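Long-range contacts in fimbrium subunit Fim1C (Bacteroides vulgatus, PDB 4QB7), which probably forms part of the tip of fimbriae, the cell-surface filaments that mediate adhesion and biofilm formation: residues A[42-46]-A[119-123]; A[63-67]-A[113-117]; A[171-177]-A[258-262]; A[185-191]-A[240-245]. One frame throughout, in Å; residues are numbered along the deposited sequence.

Contact 1: residues A[42-46]-A[119-123]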
loop_
_atom_site.group_PDB
_atom_site.type_symbol
_atom_site.label_atom_id
_atom_site.label_comp_id
_atom_site.label_asym_id
_atom_site.label_seq_id
_atom_site.Cartn_x
_atom_site.Cartn_y
_atom_site.Cartn_z
ATOM N N ILE A 42 7.691 -15.459 -9.676
ATOM C CA ILE A 42 6.744 -16.040 -10.630
ATOM C C ILE A 42 6.263 -17.411 -10.198
ATOM O O ILE A 42 7.061 -18.233 -9.752
ATOM C CB ILE A 42 7.385 -16.167 -12.049
ATOM C CG1 ILE A 42 8.108 -14.881 -12.490
ATOM C CG2 ILE A 42 6.362 -16.639 -13.102
ATOM C CD1 ILE A 42 9.006 -15.048 -13.737
ATOM N N PHE A 43 4.962 -17.664 -10.409
ATOM C CA PHE A 43 4.280 -18.948 -10.318
ATOM C C PHE A 43 3.899 -19.317 -11.720
ATOM O O PHE A 43 3.411 -18.457 -12.449
ATOM C CB PHE A 43 3.036 -18.894 -9.439
ATOM C CG PHE A 43 3.256 -18.643 -7.969
ATOM C CD1 PHE A 43 3.264 -17.344 -7.462
ATOM C CD2 PHE A 43 3.323 -19.702 -7.071
ATOM C CE1 PHE A 43 3.393 -17.110 -6.084
ATOM C CE2 PHE A 43 3.475 -19.474 -5.701
ATOM C CZ PHE A 43 3.504 -18.182 -5.214
ATOM N N ALA A 44 4.143 -20.558 -12.139
ATOM C CA ALA A 44 3.757 -21.005 -13.469
ATOM C C ALA A 44 3.189 -22.414 -13.395
ATOM O O ALA A 44 3.775 -23.307 -12.785
ATOM C CB ALA A 44 4.922 -20.922 -14.430
ATOM N N TYR A 45 2.012 -22.587 -13.997
ATOM C CA TYR A 45 1.232 -23.821 -14.012
ATOM C C TYR A 45 1.075 -24.330 -15.437
ATOM O O TYR A 45 0.402 -23.712 -16.265
ATOM C CB TYR A 45 -0.160 -23.547 -13.398
ATOM C CG TYR A 45 -0.183 -23.061 -11.964
ATOM C CD1 TYR A 45 0.238 -21.774 -11.632
ATOM C CD2 TYR A 45 -0.751 -23.831 -10.960
ATOM C CE1 TYR A 45 0.179 -21.301 -10.317
ATOM C CE2 TYR A 45 -0.844 -23.356 -9.648
ATOM C CZ TYR A 45 -0.334 -22.110 -9.326
ATOM O OH TYR A 45 -0.396 -21.658 -8.036
ATOM N N GLN A 46 1.696 -25.447 -15.728
ATOM C CA GLN A 46 1.567 -26.064 -17.044
ATOM C C GLN A 46 0.318 -26.982 -17.082
ATOM O O GLN A 46 0.151 -27.858 -16.223
ATOM C CB GLN A 46 2.835 -26.836 -17.428
ATOM C CG GLN A 46 2.803 -27.295 -18.869
ATOM C CD GLN A 46 3.998 -28.114 -19.198
ATOM O OE1 GLN A 46 4.823 -27.733 -20.024
ATOM N NE2 GLN A 46 4.121 -29.255 -18.546
ATOM N N LYS A 119 -3.153 -26.679 -4.897
ATOM C CA LYS A 119 -3.837 -26.723 -6.182
ATOM C C LYS A 119 -4.565 -25.407 -6.447
ATOM O O LYS A 119 -4.986 -24.728 -5.515
ATOM C CB LYS A 119 -4.800 -27.935 -6.227
ATOM C CG LYS A 119 -4.072 -29.287 -6.188
ATOM C CD LYS A 119 -5.007 -30.428 -5.862
ATOM C CE LYS A 119 -4.302 -31.754 -5.681
ATOM N NZ LYS A 119 -5.273 -32.873 -5.501
ATOM N N GLY A 120 -4.691 -25.055 -7.717
ATOM C CA GLY A 120 -5.379 -23.837 -8.120
ATOM C C GLY A 120 -4.500 -22.611 -8.088
ATOM O O GLY A 120 -3.290 -22.708 -7.823
ATOM N N ALA A 121 -5.130 -21.438 -8.337
ATOM C CA ALA A 121 -4.450 -20.141 -8.299
ATOM C C ALA A 121 -3.799 -19.964 -6.921
ATOM O O ALA A 121 -4.329 -20.484 -5.923
ATOM C CB ALA A 121 -5.426 -19.012 -8.597
ATOM N N PRO A 122 -2.592 -19.363 -6.854
ATOM C CA PRO A 122 -1.906 -19.252 -5.552
ATOM C C PRO A 122 -2.545 -18.236 -4.583
ATOM O O PRO A 122 -3.563 -17.582 -4.892
ATOM C CB PRO A 122 -0.485 -18.845 -5.958
ATOM C CG PRO A 122 -0.668 -18.077 -7.220
ATOM C CD PRO A 122 -1.793 -18.759 -7.941
ATOM N N THR A 123 -1.967 -18.155 -3.364
ATOM C CA THR A 123 -2.375 -17.209 -2.315
ATOM C C THR A 123 -1.121 -16.644 -1.654
ATOM O O THR A 123 -0.026 -17.214 -1.802
ATOM C CB THR A 123 -3.355 -17.801 -1.250
ATOM O OG1 THR A 123 -2.709 -18.769 -0.418
ATOM C CG2 THR A 123 -4.613 -18.379 -1.843
#

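Contact 2: residues A[63-67]-A[113-117]. With SO4 (sulfate ion), chain H.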
loop_
_atom_site.group_PDB
_atom_site.type_symbol
_atom_site.label_atom_id
_atom_site.label_comp_id
_atom_site.label_asym_id
_atom_site.label_seq_id
_atom_site.Cartn_x
_atom_site.Cartn_y
_atom_site.Cartn_z
ATOM N N PHE A 63 5.442 -25.727 -12.907
ATOM C CA PHE A 63 6.399 -25.225 -13.896
ATOM C C PHE A 63 7.374 -24.225 -13.292
ATOM O O PHE A 63 8.544 -24.237 -13.638
ATOM C CB PHE A 63 5.635 -24.597 -15.063
ATOM C CG PHE A 63 6.481 -24.409 -16.287
ATOM C CD1 PHE A 63 6.795 -25.489 -17.109
ATOM C CD2 PHE A 63 6.980 -23.153 -16.618
ATOM C CE1 PHE A 63 7.596 -25.314 -18.232
ATOM C CE2 PHE A 63 7.776 -22.980 -17.747
ATOM C CZ PHE A 63 8.090 -24.059 -18.535
HETATM N N MSE A 64 6.890 -23.332 -12.423
HETATM C CA MSE A 64 7.720 -22.358 -11.715
HETATM C C MSE A 64 7.103 -22.170 -10.352
HETATM O O MSE A 64 5.890 -22.010 -10.270
HETATM C CB MSE A 64 7.824 -20.999 -12.472
HETATM C CG MSE A 64 8.735 -21.004 -13.707
HETATM SE SE MSE A 64 8.875 -19.222 -14.460
HETATM C CE MSE A 64 9.916 -19.588 -15.987
ATOM N N TYR A 65 7.902 -22.222 -9.281
ATOM C CA TYR A 65 7.392 -21.985 -7.932
ATOM C C TYR A 65 8.245 -20.905 -7.314
ATOM O O TYR A 65 9.407 -21.157 -6.977
ATOM C CB TYR A 65 7.340 -23.264 -7.052
ATOM C CG TYR A 65 6.828 -22.949 -5.663
ATOM C CD1 TYR A 65 5.471 -22.735 -5.431
ATOM C CD2 TYR A 65 7.714 -22.710 -4.611
ATOM C CE1 TYR A 65 5.006 -22.327 -4.179
ATOM C CE2 TYR A 65 7.258 -22.296 -3.358
ATOM C CZ TYR A 65 5.902 -22.128 -3.142
ATOM O OH TYR A 65 5.461 -21.740 -1.902
ATOM N N ASN A 66 7.698 -19.690 -7.222
ATOM C CA ASN A 66 8.396 -18.523 -6.688
ATOM C C ASN A 66 9.763 -18.358 -7.380
ATOM O O ASN A 66 10.797 -18.223 -6.718
ATOM C CB ASN A 66 8.528 -18.600 -5.154
ATOM C CG ASN A 66 8.960 -17.320 -4.517
ATOM O OD1 ASN A 66 8.527 -16.247 -4.914
ATOM N ND2 ASN A 66 9.832 -17.409 -3.523
ATOM N N GLU A 67 9.760 -18.403 -8.728
ATOM C CA GLU A 67 10.965 -18.218 -9.544
ATOM C C GLU A 67 11.418 -16.777 -9.410
ATOM O O GLU A 67 10.619 -15.878 -9.625
ATOM C CB GLU A 67 10.707 -18.586 -11.012
ATOM C CG GLU A 67 11.959 -18.654 -11.868
ATOM C CD GLU A 67 12.990 -19.678 -11.444
ATOM O OE1 GLU A 67 12.607 -20.837 -11.161
ATOM O OE2 GLU A 67 14.188 -19.319 -11.398
ATOM N N LEU A 113 3.766 -17.653 1.131
ATOM C CA LEU A 113 3.119 -18.125 -0.091
ATOM C C LEU A 113 2.430 -19.459 0.123
ATOM O O LEU A 113 2.806 -20.247 1.012
ATOM C CB LEU A 113 4.140 -18.265 -1.234
ATOM C CG LEU A 113 5.007 -17.073 -1.598
ATOM C CD1 LEU A 113 6.020 -17.490 -2.585
ATOM C CD2 LEU A 113 4.197 -15.949 -2.190
ATOM N N SER A 114 1.437 -19.731 -0.738
ATOM C CA SER A 114 0.745 -21.012 -0.783
ATOM C C SER A 114 1.774 -22.069 -1.199
ATOM O O SER A 114 2.691 -21.758 -1.964
ATOM C CB SER A 114 -0.424 -20.941 -1.758
ATOM O OG SER A 114 -0.003 -20.404 -3.001
ATOM N N GLY A 115 1.653 -23.272 -0.643
ATOM C CA GLY A 115 2.590 -24.370 -0.866
ATOM C C GLY A 115 2.834 -24.780 -2.299
ATOM O O GLY A 115 2.005 -24.526 -3.177
ATOM N N GLN A 116 3.981 -25.450 -2.526
ATOM C CA GLN A 116 4.429 -25.958 -3.827
ATOM C C GLN A 116 3.494 -27.057 -4.366
ATOM O O GLN A 116 3.469 -27.305 -5.573
ATOM C CB GLN A 116 5.861 -26.493 -3.691
ATOM C CG GLN A 116 6.570 -26.789 -5.017
ATOM C CD GLN A 116 8.070 -26.882 -4.866
ATOM O OE1 GLN A 116 8.616 -26.966 -3.743
ATOM N NE2 GLN A 116 8.767 -26.844 -6.009
ATOM N N ASN A 117 2.735 -27.710 -3.482
ATOM C CA ASN A 117 1.800 -28.766 -3.856
ATOM C C ASN A 117 0.339 -28.310 -3.675
ATOM O O ASN A 117 -0.570 -29.140 -3.712
ATOM C CB ASN A 117 2.077 -30.070 -3.069
ATOM C CG ASN A 117 3.414 -30.732 -3.363
ATOM O OD1 ASN A 117 4.154 -31.099 -2.439
ATOM N ND2 ASN A 117 3.750 -30.935 -4.647
HETATM S S SO4 H . 2.921 -28.213 0.392
HETATM O O1 SO4 H . 2.615 -27.540 1.660
HETATM O O2 SO4 H . 1.974 -27.740 -0.622
HETATM O O3 SO4 H . 4.306 -27.933 -0.019
HETATM O O4 SO4 H . 2.783 -29.662 0.592
#

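Contact 3: residues A[171-177]-A[258-262]. With SO4 (sulfate ion), chain B.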
loop_
_atom_site.group_PDB
_atom_site.type_symbol
_atom_site.label_atom_id
_atom_site.label_comp_id
_atom_site.label_asym_id
_atom_site.label_seq_id
_atom_site.Cartn_x
_atom_site.Cartn_y
_atom_site.Cartn_z
ATOM N N ILE A 171 -2.352 5.679 1.752
ATOM C CA ILE A 171 -2.665 6.947 2.427
ATOM C C ILE A 171 -1.531 7.825 1.946
ATOM O O ILE A 171 -0.418 7.742 2.492
ATOM C CB ILE A 171 -2.846 6.895 3.977
ATOM C CG1 ILE A 171 -3.867 5.825 4.442
ATOM C CG2 ILE A 171 -3.189 8.257 4.533
ATOM C CD1 ILE A 171 -5.158 5.621 3.522
ATOM N N ALA A 172 -1.752 8.483 0.776
ATOM C CA ALA A 172 -0.740 9.304 0.092
ATOM C C ALA A 172 -0.322 10.509 0.926
ATOM O O ALA A 172 0.844 10.908 0.881
ATOM C CB ALA A 172 -1.275 9.770 -1.243
ATOM N N ASN A 173 -1.276 11.094 1.674
ATOM C CA ASN A 173 -1.028 12.232 2.541
ATOM C C ASN A 173 -2.212 12.552 3.417
ATOM O O ASN A 173 -3.321 12.100 3.181
ATOM C CB ASN A 173 -0.653 13.487 1.733
ATOM C CG ASN A 173 0.556 14.192 2.273
ATOM O OD1 ASN A 173 0.648 14.486 3.456
ATOM N ND2 ASN A 173 1.534 14.430 1.427
ATOM N N ILE A 174 -1.942 13.332 4.456
ATOM C CA ILE A 174 -2.885 13.940 5.382
ATOM C C ILE A 174 -2.441 15.400 5.414
ATOM O O ILE A 174 -1.306 15.692 5.795
ATOM C CB ILE A 174 -2.989 13.252 6.752
ATOM C CG1 ILE A 174 -3.402 11.785 6.571
ATOM C CG2 ILE A 174 -4.013 14.000 7.604
ATOM C CD1 ILE A 174 -3.245 10.915 7.724
ATOM N N LYS A 175 -3.284 16.284 4.846
ATOM C CA LYS A 175 -3.064 17.716 4.710
ATOM C C LYS A 175 -3.974 18.478 5.679
ATOM O O LYS A 175 -5.120 18.076 5.861
ATOM C CB LYS A 175 -3.360 18.126 3.265
ATOM C CG LYS A 175 -2.366 17.637 2.213
ATOM C CD LYS A 175 -2.701 18.273 0.898
ATOM C CE LYS A 175 -1.736 17.938 -0.208
ATOM N NZ LYS A 175 -2.374 18.135 -1.538
ATOM N N VAL A 176 -3.489 19.568 6.311
ATOM C CA VAL A 176 -4.287 20.345 7.280
ATOM C C VAL A 176 -4.311 21.837 6.944
ATOM O O VAL A 176 -3.320 22.376 6.473
ATOM C CB VAL A 176 -3.802 20.147 8.746
ATOM C CG1 VAL A 176 -4.825 20.683 9.734
ATOM C CG2 VAL A 176 -3.495 18.682 9.062
ATOM N N LYS A 177 -5.436 22.518 7.223
ATOM C CA LYS A 177 -5.539 23.975 7.056
ATOM C C LYS A 177 -6.606 24.559 7.982
ATOM O O LYS A 177 -7.602 23.879 8.230
ATOM C CB LYS A 177 -5.849 24.367 5.600
ATOM C CG LYS A 177 -7.113 23.748 5.049
ATOM C CD LYS A 177 -7.543 24.344 3.763
ATOM C CE LYS A 177 -8.677 23.525 3.204
ATOM N NZ LYS A 177 -8.994 23.909 1.807
ATOM N N ALA A 258 -3.936 23.591 1.813
ATOM C CA ALA A 258 -3.711 22.693 2.938
ATOM C C ALA A 258 -2.289 22.196 2.902
ATOM O O ALA A 258 -1.783 21.894 1.826
ATOM C CB ALA A 258 -4.684 21.538 2.893
ATOM N N THR A 259 -1.634 22.148 4.070
ATOM C CA THR A 259 -0.237 21.750 4.234
ATOM C C THR A 259 -0.118 20.261 4.550
ATOM O O THR A 259 -0.762 19.782 5.472
ATOM C CB THR A 259 0.393 22.631 5.299
ATOM O OG1 THR A 259 0.337 23.978 4.807
ATOM C CG2 THR A 259 1.825 22.224 5.638
ATOM N N ALA A 260 0.733 19.545 3.795
ATOM C CA ALA A 260 0.987 18.112 3.967
ATOM C C ALA A 260 1.694 17.757 5.300
ATOM O O ALA A 260 2.604 18.482 5.737
ATOM C CB ALA A 260 1.834 17.616 2.818
ATOM N N LEU A 261 1.319 16.599 5.894
ATOM C CA LEU A 261 1.943 16.098 7.128
ATOM C C LEU A 261 2.990 14.999 6.824
ATOM O O LEU A 261 3.855 14.725 7.655
ATOM C CB LEU A 261 0.908 15.581 8.143
ATOM C CG LEU A 261 -0.176 16.551 8.637
ATOM C CD1 LEU A 261 -1.111 15.839 9.563
ATOM C CD2 LEU A 261 0.408 17.806 9.309
ATOM N N PHE A 262 2.912 14.401 5.628
ATOM C CA PHE A 262 3.855 13.386 5.133
ATOM C C PHE A 262 4.802 14.019 4.153
ATOM O O PHE A 262 4.389 14.922 3.413
ATOM C CB PHE A 262 3.138 12.211 4.412
ATOM C CG PHE A 262 2.060 11.424 5.123
ATOM C CD1 PHE A 262 1.789 11.632 6.474
ATOM C CD2 PHE A 262 1.356 10.429 4.459
ATOM C CE1 PHE A 262 0.800 10.895 7.131
ATOM C CE2 PHE A 262 0.355 9.708 5.113
ATOM C CZ PHE A 262 0.082 9.951 6.441
HETATM S S SO4 B . -6.600 22.047 -0.566
HETATM O O1 SO4 B . -6.146 22.859 -1.691
HETATM O O2 SO4 B . -7.955 21.524 -0.803
HETATM O O3 SO4 B . -5.672 20.921 -0.392
HETATM O O4 SO4 B . -6.602 22.931 0.594
HETATM O O HOH W 1 -2.156 24.709 5.571
#

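Contact 4: residues A[185-191]-A[240-245]. With SO4 (sulfate ion), chain K.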
loop_
_atom_site.group_PDB
_atom_site.type_symbol
_atom_site.label_atom_id
_atom_site.label_comp_id
_atom_site.label_asym_id
_atom_site.label_seq_id
_atom_site.Cartn_x
_atom_site.Cartn_y
_atom_site.Cartn_z
ATOM N N ASP A 185 -0.298 37.262 13.329
ATOM C CA ASP A 185 0.048 37.001 14.721
ATOM C C ASP A 185 -0.403 35.645 15.286
ATOM O O ASP A 185 -0.212 35.411 16.490
ATOM C CB ASP A 185 -0.527 38.128 15.571
ATOM C CG ASP A 185 0.363 39.361 15.621
ATOM O OD1 ASP A 185 1.131 39.592 14.628
ATOM O OD2 ASP A 185 0.308 40.100 16.658
ATOM N N THR A 186 -0.972 34.758 14.442
ATOM C CA THR A 186 -1.428 33.444 14.874
ATOM C C THR A 186 -1.005 32.398 13.852
ATOM O O THR A 186 -1.092 32.641 12.626
ATOM C CB THR A 186 -2.939 33.451 15.121
ATOM O OG1 THR A 186 -3.198 34.305 16.236
ATOM C CG2 THR A 186 -3.497 32.077 15.433
ATOM N N LYS A 187 -0.491 31.240 14.369
ATOM C CA LYS A 187 -0.077 30.113 13.531
ATOM C C LYS A 187 -0.590 28.806 14.138
ATOM O O LYS A 187 -0.903 28.766 15.329
ATOM C CB LYS A 187 1.459 30.115 13.328
ATOM C CG LYS A 187 1.934 31.391 12.591
ATOM C CD LYS A 187 3.363 31.420 12.194
ATOM C CE LYS A 187 3.725 32.720 11.513
ATOM N NZ LYS A 187 3.034 32.892 10.201
ATOM N N ILE A 188 -0.785 27.778 13.307
ATOM C CA ILE A 188 -1.219 26.454 13.767
ATOM C C ILE A 188 -0.101 25.485 13.432
ATOM O O ILE A 188 0.373 25.459 12.286
ATOM C CB ILE A 188 -2.585 25.940 13.204
ATOM C CG1 ILE A 188 -3.717 26.882 13.491
ATOM C CG2 ILE A 188 -2.934 24.518 13.747
ATOM C CD1 ILE A 188 -4.990 26.431 12.833
ATOM N N PHE A 189 0.283 24.663 14.418
ATOM C CA PHE A 189 1.325 23.643 14.269
ATOM C C PHE A 189 0.798 22.262 14.640
ATOM O O PHE A 189 0.221 22.099 15.719
ATOM C CB PHE A 189 2.540 23.993 15.134
ATOM C CG PHE A 189 3.181 25.315 14.797
ATOM C CD1 PHE A 189 4.109 25.414 13.763
ATOM C CD2 PHE A 189 2.872 26.460 15.523
ATOM C CE1 PHE A 189 4.704 26.643 13.456
ATOM C CE2 PHE A 189 3.484 27.682 15.227
ATOM C CZ PHE A 189 4.411 27.759 14.214
ATOM N N VAL A 190 0.974 21.273 13.754
ATOM C CA VAL A 190 0.551 19.904 14.063
ATOM C C VAL A 190 1.771 19.195 14.671
ATOM O O VAL A 190 2.887 19.303 14.136
ATOM C CB VAL A 190 -0.063 19.178 12.847
ATOM C CG1 VAL A 190 -0.238 17.679 13.117
ATOM C CG2 VAL A 190 -1.392 19.823 12.459
ATOM N N THR A 191 1.573 18.535 15.832
ATOM C CA THR A 191 2.667 17.914 16.587
ATOM C C THR A 191 2.510 16.396 16.735
ATOM O O THR A 191 3.455 15.710 17.130
ATOM C CB THR A 191 2.725 18.569 17.977
ATOM O OG1 THR A 191 1.445 18.416 18.594
ATOM C CG2 THR A 191 3.043 20.070 17.916
ATOM N N THR A 240 11.110 24.407 15.003
ATOM C CA THR A 240 10.325 25.630 14.976
ATOM C C THR A 240 10.975 26.646 15.911
ATOM O O THR A 240 11.615 26.266 16.879
ATOM C CB THR A 240 8.862 25.311 15.364
ATOM O OG1 THR A 240 8.408 24.133 14.686
ATOM C CG2 THR A 240 7.925 26.442 15.053
ATOM N N ASP A 241 10.841 27.924 15.601
ATOM C CA ASP A 241 11.302 29.019 16.442
ATOM C C ASP A 241 10.485 30.225 16.095
ATOM O O ASP A 241 10.924 31.102 15.344
ATOM C CB ASP A 241 12.807 29.284 16.337
ATOM C CG ASP A 241 13.307 30.234 17.409
ATOM O OD1 ASP A 241 12.608 30.378 18.468
ATOM O OD2 ASP A 241 14.398 30.816 17.214
ATOM N N GLN A 242 9.262 30.234 16.625
ATOM C CA GLN A 242 8.243 31.220 16.357
ATOM C C GLN A 242 7.772 31.823 17.646
ATOM O O GLN A 242 6.997 31.188 18.347
ATOM C CB GLN A 242 7.060 30.504 15.634
ATOM C CG GLN A 242 6.125 31.424 14.818
ATOM C CD GLN A 242 6.802 31.930 13.579
ATOM O OE1 GLN A 242 7.154 31.153 12.670
ATOM N NE2 GLN A 242 7.082 33.222 13.562
ATOM N N TRP A 243 8.215 33.043 17.965
ATOM C CA TRP A 243 7.805 33.795 19.164
ATOM C C TRP A 243 7.935 32.973 20.450
ATOM O O TRP A 243 7.025 32.978 21.263
ATOM C CB TRP A 243 6.336 34.301 19.018
ATOM C CG TRP A 243 5.987 34.879 17.684
ATOM C CD1 TRP A 243 6.661 35.853 17.009
ATOM C CD2 TRP A 243 4.841 34.557 16.883
ATOM N NE1 TRP A 243 6.028 36.133 15.818
ATOM C CE2 TRP A 243 4.893 35.372 15.727
ATOM C CE3 TRP A 243 3.763 33.663 17.033
ATOM C CZ2 TRP A 243 3.919 35.315 14.725
ATOM C CZ3 TRP A 243 2.796 33.612 16.040
ATOM C CH2 TRP A 243 2.889 34.415 14.895
ATOM N N GLY A 244 9.046 32.269 20.618
ATOM C CA GLY A 244 9.284 31.397 21.766
ATOM C C GLY A 244 8.816 29.964 21.582
ATOM O O GLY A 244 9.246 29.073 22.318
ATOM N N TYR A 245 7.924 29.721 20.611
ATOM C CA TYR A 245 7.403 28.379 20.329
ATOM C C TYR A 245 8.483 27.590 19.616
ATOM O O TYR A 245 8.916 28.017 18.553
ATOM C CB TYR A 245 6.090 28.443 19.512
ATOM C CG TYR A 245 5.523 27.081 19.174
ATOM C CD1 TYR A 245 4.673 26.417 20.058
ATOM C CD2 TYR A 245 5.864 26.434 17.985
ATOM C CE1 TYR A 245 4.136 25.169 19.742
ATOM C CE2 TYR A 245 5.356 25.176 17.677
ATOM C CZ TYR A 245 4.473 24.562 18.545
ATOM O OH TYR A 245 3.936 23.351 18.214
HETATM S S SO4 K . 2.409 16.232 20.918
HETATM O O1 SO4 K . 2.221 17.632 20.800
HETATM O O2 SO4 K . 1.848 15.827 22.189
HETATM O O3 SO4 K . 1.680 15.611 19.855
HETATM O O4 SO4 K . 3.862 15.903 20.827
#

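Contact 1: residues A[42-46]-A[119-123]
Two aromatic side chains of strand 40-47, F43 and Y45, meet a loop that leads into strand 123-127. The ring contacts centre on P122. Its CB lies over the face of the F43 ring, 3.9 Å from the centroid and 7° off the normal, a CH-pi contact. CG of P122 is 4.0 Å from CD1 of F43. At the CD corner of the same ring, CD of P122 is 3.9 Å from CZ of Y45 and 3.2 Å from OH of Y45. F43 and Y45 sit two residues apart on an extended strand, so both point to the same side of the sheet. The contact thus packs the mixed sheet that holds strands 40-47, 64-72 and 90-97 against the entry to a second, antiparallel sheet, within a fimbrillin-like fold. F94 of strand 90-97 also touches P122. The polar part is small. OH of Y45 comes within 3.1 Å of O of G120. The positive phi of G120 suits a residue without a side chain.

Contact 2: residues A[63-67]-A[113-117]
This is a partly buried side-chain contact between a corner at the start of strand 64-72 and the loop that follows strand 111-113. Y65 carries most of it. Its ring reaches across to the loop, and its OH donates a hydrogen bond of 2.8 Å to O of S114. Q116 covers one face of the ring: its CB is 4.1 Å from the centroid of Y65 and 6° off the normal, a CH-pi contact. OH of Y65 also lies 3.8 Å from CB of L113. L113 then turns to N66, where its CD1 is 3.5 Å from CG of N66. The amide of N66 is held by Y96 and E100, so it meets L113 by packing alone. N117 N donates a hydrogen bond of 3.0 Å to O2 of a sulfate ion, probably from the crystallisation liquor. The loop is also tied to strand 123-127, through S114 and T123. Beside strand 40-47, F63 and M64 both face A44 in a classic beta bulge, and N66 and E67 both face I42 in a G1 bulge. N66 takes the left-handed backbone conformation expected at the first position of a G1 bulge. The two bulges accompany the strand corner at Y65 and N66.

Contact 3: residues A[171-177]-A[258-262]
I174, V176, L261 and F262 form the apolar centre. CD1 of L261 lies 4.0 Å from CG2 of I174 and 3.7 Å from CG2 of V176. CZ of F262 is 3.7 Å from CD1 of I174, and its CE2 is 3.9 Å from CG2 of I171. L193 and V190 of strand 186-196 cover this side. The backbones pair as antiparallel strands, joining 259-270 to 159-178 in the mixed sheet. V176 and T259 are the hydrogen-bonded pair: V176 N to T259 O and T259 N to V176 O are both 2.9 Å. K175 and A260 are the non-hydrogen-bonded pair, with CA atoms 4.1 Å apart. L261 N donates to I174 O at 2.8 Å. Next, N173 takes over from the backbone: its OD1 accepts from F262 N at 3.1 Å and weakly from L261 N at 3.3 Å. At the other end a water bridges V176 O and T259 OG1. K177 NZ, at 2.9 Å, and A258 N, at 3.0 Å, both donate to O4 of a sulfate ion.

Contact 4: residues A[185-191]-A[240-245]
F189, W243 and Y245 bury the most surface here. F189 lies on strand 186-196; the other two belong to a loop between strands 229-230 and 250-251. The rings of F189 and Y245 form an offset stack, with centroids 4.6 Å apart and planes at 17°. Their closest carbons are CD2 of F189 and CE2 of Y245, at 3.5 Å. CE1 of F189 also meets CG2 of T240 at 3.6 Å, and its CZ meets CB of Q242 at 4.1 Å. OH of Y245 lies 3.4 Å from CB of F189 and 3.4 Å from CG2 of T191. It is hydrogen-bonded to D292 of strand 286-296, which pairs with 186-196 in the same antiparallel sheet. W243 packs nearer the start of the strand. Its CZ3 is 3.5 Å from O of D185, and its CH2 is 3.9 Å from CE of K187. The side chain of K187 also runs past Q242, with CD of K187 3.7 Å from CD of Q242. A type I' turn from Q242 to Y245 directs the CA-to-CB bonds of W243 and Y245 toward the strand. It is closed by Q242 N to Y245 O at 3.0 Å and Y245 N to Q242 O at 2.9 Å. The two segments share no hydrogen bond. The turn's own hydrogen bonds hold its shape; toward 185-191 it relies on aromatic and aliphatic packing.

How the contacts relate
From the N terminus, strand 40-47 opens contact 1, and strand 64-72 soon opens contact 2. Contact 2 closes first, at 113-117, and contact 1 just after, at 119-123, so contact 2 is nested inside contact 1. The two touch, and tie the mixed sheet to the loop between strands 111-113 and 123-127. The chain then opens contact 3 at 171-177 and contact 4 at 185-191. Contact 4 closes at 240-245, laying the loop before strand 250-251 on strand 186-196 of a separate antiparallel sheet. It is nested inside contact 3, which closes at 258-262 and joins strand 259-270 to strand 159-178 in the mixed sheet. These two touch where V190 packs on L261 and V176.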